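Local structure of universal stress protein MT1672 (Mycobacterium tuberculosis, 1TQ8) at residues 17-22 against 44-49; 50-55 against 101-106. The protein is of unknown function but belongs to the universal stress protein A family, some members of which bind nucleotides such as ATP. One frame throughout, in Å; residues are numbered along the deposited sequence.

Contacts 1 and 2 are successive pairings in one parallel sheet. Strand 46-52 lies between strands 19-23 and 97-103. Contact 1 takes its first residues against the former, and contact 2 takes its last residues against the latter. The two centres lie about 18 Å apart. The contacts meet where Val22 O lies 2.8 Å from Ala50 N, a probable hydrogen bond that continues the ladder of contact 1. Arg101 CB also packs 4.1 Å from Ile48 CG2. Contact 2 includes the C-terminal ends of its strands. In nucleotide-binding relatives the ligand pocket lies at this end of the sheet, so a similar site here is plausible.

Contact 1. Residues 17-22 against 44-49; sequences YKTVVV and DAKLII
Val20 and Leu47 meet at a slant on one face of a parallel pair of strands. Leu47 CD1 reaches across to Val20 CB at 3.9 Å and also lies 4.0 Å from Val22 CG1. Leu47 CG is anti to its backbone N (chi1 178°), and the CD1 branch turns toward the valines. Val22 CG1 sits between its backbone N and carbonyl carbon, where it touches both Leu47 CD1 and Ile49 CG1. On the opposite face Val21 CG2 packs on Ile48 CB at 4.1 Å.

Four backbone hydrogen bonds fix this register. Lys46 N donates to Lys18 O, and Val20 N returns a bond to Lys46 O at 2.8 Å. Ile48 N then donates to Val20 O at 2.7 Å, nearly straight at 174°. The last of the four runs from Val22 N to Ile48 O. Before the paired strands, Ala45 CB presses against Lys18 O at 3.1 Å and also touches Tyr17 O.

The two strands belong to a beta-alpha-beta unit, with helix 28-41 as the connection. This is the basic repeat of the Rossmann-like HUP fold. Ala37 of that helix packs on Val22 and Leu47, and Ala41 adds to the cover over Leu47.

Farther out, the outer edges of both strands are paired too. Val21 bonds through its backbone to Leu122 and Val124, while Leu47 bonds to Asn97. Lys46 bends at chi3 (56°) and carries NZ to a salt bridge with Glu118 on the face shared with Val21 and Ile48. Tyr17 leads away from the pair: its OH hydrogen-bonds Asp152 of the second subunit, and its ring makes a cation-pi contact with Arg36 of that subunit.

Contact 2. Residues 50-55 against 101-106; sequences ASAYLP and RPIVGA
Ile103 packs alongside Ala50 and Ala52 on one face of the sheet, overlapping Ala50 with its CG1 branch. This CG1 touches Ala50 CB at 3.8 Å. Ile103 CB rests 3.9 Å from Ala52 CA, and CG2 makes a looser contact with Ala52 CB. CG1 is anti to the carbonyl carbon (chi1 -81°), which turns it back along the strand toward Ala50.

Three backbone hydrogen bonds hold the strands parallel. The first runs from Ser51 N to Arg101 O and is rather long, at 3.2 Å. Ile103 N donates to Ser51 O at 2.7 Å, but it approaches 36° out of the carbonyl plane. Tyr53 N donates to Ile103 O at 2.7 Å with a straighter line, 167° at the hydrogen. Pro102 lies between the two residues that bond inward. It has no N-H to give, but its position in the ladder asks for none on this side.

Past the bridges the chains part. Tyr53 CB still meets Val104 CG2 at 4.3 Å, while the ring leads away from the other segment. Two waters span the widening gap. Both donate to Tyr53 O; one also donates to Gly105 O, and the other accepts from Gly105 N at 2.9 Å. Gly105 has a positive phi, which favours glycine here, and Ala106 follows as the N-cap residue of helix 107-117.

Ala110 of that helix packs on Ile103, and Leu114 on Arg101, whose NH1 forms a salt bridge with Glu118. Ile133 of the third subunit packs on Ala50, Ala52 and Ile103. On the other face helix 79-91 lies against Ser51 and Pro102, and Ser51 OG bonds to Thr24 O, just past strand 19-23.

Contact 1. Residues 17-22 against 44-49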
loop_
_atom_site.group_PDB
_atom_site.type_symbol
_atom_site.label_atom_id
_atom_site.label_comp_id
_atom_site.label_asym_id
_atom_site.label_seq_id
_atom_site.Cartn_x
_atom_site.Cartn_y
_atom_site.Cartn_z
ATOM N N TYR A 17 24.347 3.126 -8.952
ATOM C CA TYR A 17 24.011 3.614 -7.626
ATOM C C TYR A 17 25.286 3.758 -6.805
ATOM O O TYR A 17 26.112 2.851 -6.784
ATOM C CB TYR A 17 23.070 2.630 -6.938
ATOM C CG TYR A 17 21.692 2.604 -7.536
ATOM C CD1 TYR A 17 21.145 1.419 -8.018
ATOM C CD2 TYR A 17 20.920 3.771 -7.606
ATOM C CE1 TYR A 17 19.864 1.396 -8.556
ATOM C CE2 TYR A 17 19.639 3.754 -8.139
ATOM C CZ TYR A 17 19.118 2.561 -8.612
ATOM O OH TYR A 17 17.842 2.530 -9.131
ATOM N N LYS A 18 25.440 4.887 -6.126
ATOM C CA LYS A 18 26.620 5.107 -5.312
ATOM C C LYS A 18 26.421 4.816 -3.828
ATOM O O LYS A 18 27.325 4.293 -3.180
ATOM C CB LYS A 18 27.108 6.543 -5.466
ATOM C CG LYS A 18 27.249 7.029 -6.888
ATOM C CD LYS A 18 27.804 8.447 -6.880
ATOM C CE LYS A 18 27.774 9.079 -8.270
ATOM N NZ LYS A 18 26.380 9.428 -8.683
ATOM N N THR A 19 25.253 5.155 -3.285
ATOM C CA THR A 19 24.980 4.936 -1.860
ATOM C C THR A 19 23.728 4.106 -1.616
ATOM O O THR A 19 22.613 4.607 -1.707
ATOM C CB THR A 19 24.829 6.279 -1.120
ATOM O OG1 THR A 19 25.995 7.084 -1.344
ATOM C CG2 THR A 19 24.665 6.049 0.378
ATOM N N VAL A 20 23.936 2.836 -1.285
ATOM C CA VAL A 20 22.859 1.887 -1.048
ATOM C C VAL A 20 22.578 1.629 0.430
ATOM O O VAL A 20 23.499 1.367 1.212
ATOM C CB VAL A 20 23.195 0.526 -1.684
ATOM C CG1 VAL A 20 21.980 -0.392 -1.658
ATOM C CG2 VAL A 20 23.688 0.732 -3.104
ATOM N N VAL A 21 21.304 1.697 0.812
ATOM C CA VAL A 21 20.916 1.415 2.187
ATOM C C VAL A 21 19.984 0.212 2.142
ATOM O O VAL A 21 19.032 0.193 1.368
ATOM C CB VAL A 21 20.169 2.607 2.840
ATOM C CG1 VAL A 21 19.836 2.276 4.292
ATOM C CG2 VAL A 21 21.026 3.856 2.783
ATOM N N VAL A 22 20.277 -0.806 2.944
ATOM C CA VAL A 22 19.446 -2.002 2.993
ATOM C C VAL A 22 19.077 -2.257 4.434
ATOM O O VAL A 22 19.892 -2.052 5.325
ATOM C CB VAL A 22 20.175 -3.265 2.439
ATOM C CG1 VAL A 22 21.456 -3.536 3.215
ATOM C CG2 VAL A 22 19.256 -4.474 2.515
ATOM N N ASP A 44 32.623 -0.182 -5.699
ATOM C CA ASP A 44 32.725 1.250 -5.916
ATOM C C ASP A 44 31.627 2.041 -5.218
ATOM O O ASP A 44 31.660 3.272 -5.187
ATOM C CB ASP A 44 32.726 1.538 -7.416
ATOM C CG ASP A 44 33.809 0.762 -8.151
ATOM O OD1 ASP A 44 34.985 0.832 -7.719
ATOM O OD2 ASP A 44 33.490 0.084 -9.156
ATOM N N ALA A 45 30.656 1.341 -4.647
ATOM C CA ALA A 45 29.572 2.026 -3.962
ATOM C C ALA A 45 29.583 1.754 -2.471
ATOM O O ALA A 45 30.109 0.740 -2.010
ATOM C CB ALA A 45 28.229 1.615 -4.556
ATOM N N LYS A 46 28.997 2.680 -1.725
ATOM C CA LYS A 46 28.896 2.560 -0.279
ATOM C C LYS A 46 27.612 1.806 0.075
ATOM O O LYS A 46 26.545 2.081 -0.477
ATOM C CB LYS A 46 28.891 3.956 0.360
ATOM C CG LYS A 46 28.611 3.958 1.858
ATOM C CD LYS A 46 29.128 5.223 2.553
ATOM C CE LYS A 46 28.566 6.501 1.946
ATOM N NZ LYS A 46 29.084 7.714 2.648
ATOM N N LEU A 47 27.734 0.842 0.982
ATOM C CA LEU A 47 26.605 0.035 1.439
ATOM C C LEU A 47 26.354 0.262 2.924
ATOM O O LEU A 47 27.212 -0.035 3.751
ATOM C CB LEU A 47 26.878 -1.456 1.226
ATOM C CG LEU A 47 25.757 -2.376 1.721
ATOM C CD1 LEU A 47 24.475 -2.065 0.959
ATOM C CD2 LEU A 47 26.137 -3.835 1.527
ATOM N N ILE A 48 25.183 0.787 3.268
ATOM C CA ILE A 48 24.854 1.012 4.669
ATOM C C ILE A 48 23.822 -0.018 5.070
ATOM O O ILE A 48 22.765 -0.106 4.448
ATOM C CB ILE A 48 24.269 2.409 4.890
ATOM C CG1 ILE A 48 25.281 3.462 4.462
ATOM C CG2 ILE A 48 23.914 2.598 6.351
ATOM C CD1 ILE A 48 24.764 4.879 4.552
ATOM N N ILE A 49 24.135 -0.808 6.091
ATOM C CA ILE A 49 23.212 -1.833 6.561
ATOM C C ILE A 49 22.495 -1.359 7.804
ATOM O O ILE A 49 23.130 -1.052 8.815
ATOM C CB ILE A 49 23.918 -3.130 6.928
ATOM C CG1 ILE A 49 24.729 -3.646 5.741
ATOM C CG2 ILE A 49 22.874 -4.172 7.344
ATOM C CD1 ILE A 49 25.377 -5.002 6.008
#

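Contact 2. Residues 50-55 against 101-106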
loop_
_atom_site.group_PDB
_atom_site.type_symbol
_atom_site.label_atom_id
_atom_site.label_comp_id
_atom_site.label_asym_id
_atom_site.label_seq_id
_atom_site.Cartn_x
_atom_site.Cartn_y
_atom_site.Cartn_z
ATOM N N ALA A 50 21.169 -1.323 7.739
ATOM C CA ALA A 50 20.371 -0.853 8.865
ATOM C C ALA A 50 19.469 -1.913 9.469
ATOM O O ALA A 50 19.036 -2.845 8.785
ATOM C CB ALA A 50 19.516 0.354 8.433
ATOM N N SER A 51 19.187 -1.749 10.758
ATOM C CA SER A 51 18.302 -2.651 11.480
ATOM C C SER A 51 17.565 -1.860 12.549
ATOM O O SER A 51 18.165 -1.063 13.275
ATOM C CB SER A 51 19.087 -3.780 12.133
ATOM O OG SER A 51 18.208 -4.737 12.688
ATOM N N ALA A 52 16.262 -2.078 12.644
ATOM C CA ALA A 52 15.455 -1.365 13.620
ATOM C C ALA A 52 15.677 -1.922 15.007
ATOM O O ALA A 52 15.689 -3.136 15.212
ATOM C CB ALA A 52 13.984 -1.465 13.251
ATOM N N TYR A 53 15.887 -1.029 15.960
ATOM C CA TYR A 53 16.062 -1.447 17.339
ATOM C C TYR A 53 14.659 -1.470 17.927
ATOM O O TYR A 53 13.934 -0.483 17.848
ATOM C CB TYR A 53 16.924 -0.443 18.091
ATOM C CG TYR A 53 17.055 -0.732 19.560
ATOM C CD1 TYR A 53 17.549 -1.951 20.007
ATOM C CD2 TYR A 53 16.714 0.230 20.509
ATOM C CE1 TYR A 53 17.708 -2.203 21.363
ATOM C CE2 TYR A 53 16.871 -0.011 21.868
ATOM C CZ TYR A 53 17.371 -1.229 22.289
ATOM O OH TYR A 53 17.562 -1.469 23.631
ATOM N N LEU A 54 14.272 -2.594 18.509
ATOM C CA LEU A 54 12.939 -2.708 19.082
ATOM C C LEU A 54 12.936 -2.509 20.606
ATOM O O LEU A 54 12.351 -1.540 21.109
ATOM C CB LEU A 54 12.341 -4.066 18.707
ATOM C CG LEU A 54 12.404 -4.365 17.206
ATOM C CD1 LEU A 54 12.151 -5.846 16.963
ATOM C CD2 LEU A 54 11.396 -3.509 16.457
ATOM N N PRO A 55 13.600 -3.411 21.357
ATOM C CA PRO A 55 13.653 -3.309 22.822
ATOM C C PRO A 55 14.020 -1.914 23.331
ATOM O O PRO A 55 13.153 -1.059 23.524
ATOM C CB PRO A 55 14.702 -4.349 23.198
ATOM C CG PRO A 55 14.506 -5.405 22.140
ATOM C CD PRO A 55 14.391 -4.564 20.888
ATOM N N ARG A 101 24.395 0.307 10.889
ATOM C CA ARG A 101 23.673 1.423 11.477
ATOM C C ARG A 101 22.398 0.944 12.161
ATOM O O ARG A 101 21.597 0.233 11.557
ATOM C CB ARG A 101 23.278 2.370 10.352
ATOM C CG ARG A 101 23.060 3.801 10.720
ATOM C CD ARG A 101 24.249 4.588 10.241
ATOM N NE ARG A 101 23.904 5.962 9.927
ATOM C CZ ARG A 101 24.722 6.799 9.305
ATOM N NH1 ARG A 101 25.929 6.386 8.936
ATOM N NH2 ARG A 101 24.338 8.048 9.052
ATOM N N PRO A 102 22.212 1.283 13.446
ATOM C CA PRO A 102 20.988 0.864 14.130
ATOM C C PRO A 102 19.958 1.964 13.820
ATOM O O PRO A 102 20.318 3.145 13.714
ATOM C CB PRO A 102 21.383 0.880 15.607
ATOM C CG PRO A 102 22.853 0.744 15.586
ATOM C CD PRO A 102 23.249 1.617 14.432
ATOM N N ILE A 103 18.696 1.573 13.649
ATOM C CA ILE A 103 17.600 2.505 13.368
ATOM C C ILE A 103 16.769 2.584 14.640
ATOM O O ILE A 103 16.377 1.569 15.215
ATOM C CB ILE A 103 16.711 2.002 12.215
ATOM C CG1 ILE A 103 17.363 2.325 10.872
ATOM C CG2 ILE A 103 15.338 2.622 12.295
ATOM C CD1 ILE A 103 17.314 3.769 10.507
ATOM N N VAL A 104 16.475 3.801 15.053
ATOM C CA VAL A 104 15.756 4.021 16.283
ATOM C C VAL A 104 14.427 4.772 16.121
ATOM O O VAL A 104 14.305 5.668 15.284
ATOM C CB VAL A 104 16.712 4.767 17.230
ATOM C CG1 VAL A 104 15.962 5.625 18.171
ATOM C CG2 VAL A 104 17.587 3.763 17.956
ATOM N N GLY A 105 13.436 4.403 16.927
ATOM C CA GLY A 105 12.137 5.058 16.857
ATOM C C GLY A 105 11.298 4.575 15.688
ATOM O O GLY A 105 11.472 3.451 15.211
ATOM N N ALA A 106 10.370 5.408 15.231
ATOM C CA ALA A 106 9.543 5.023 14.102
ATOM C C ALA A 106 10.531 4.773 12.955
ATOM O O ALA A 106 11.215 5.683 12.484
ATOM C CB ALA A 106 8.560 6.134 13.764
HETATM O O HOH W 1 12.774 0.962 15.442
HETATM O O HOH W 2 13.442 1.972 18.504
#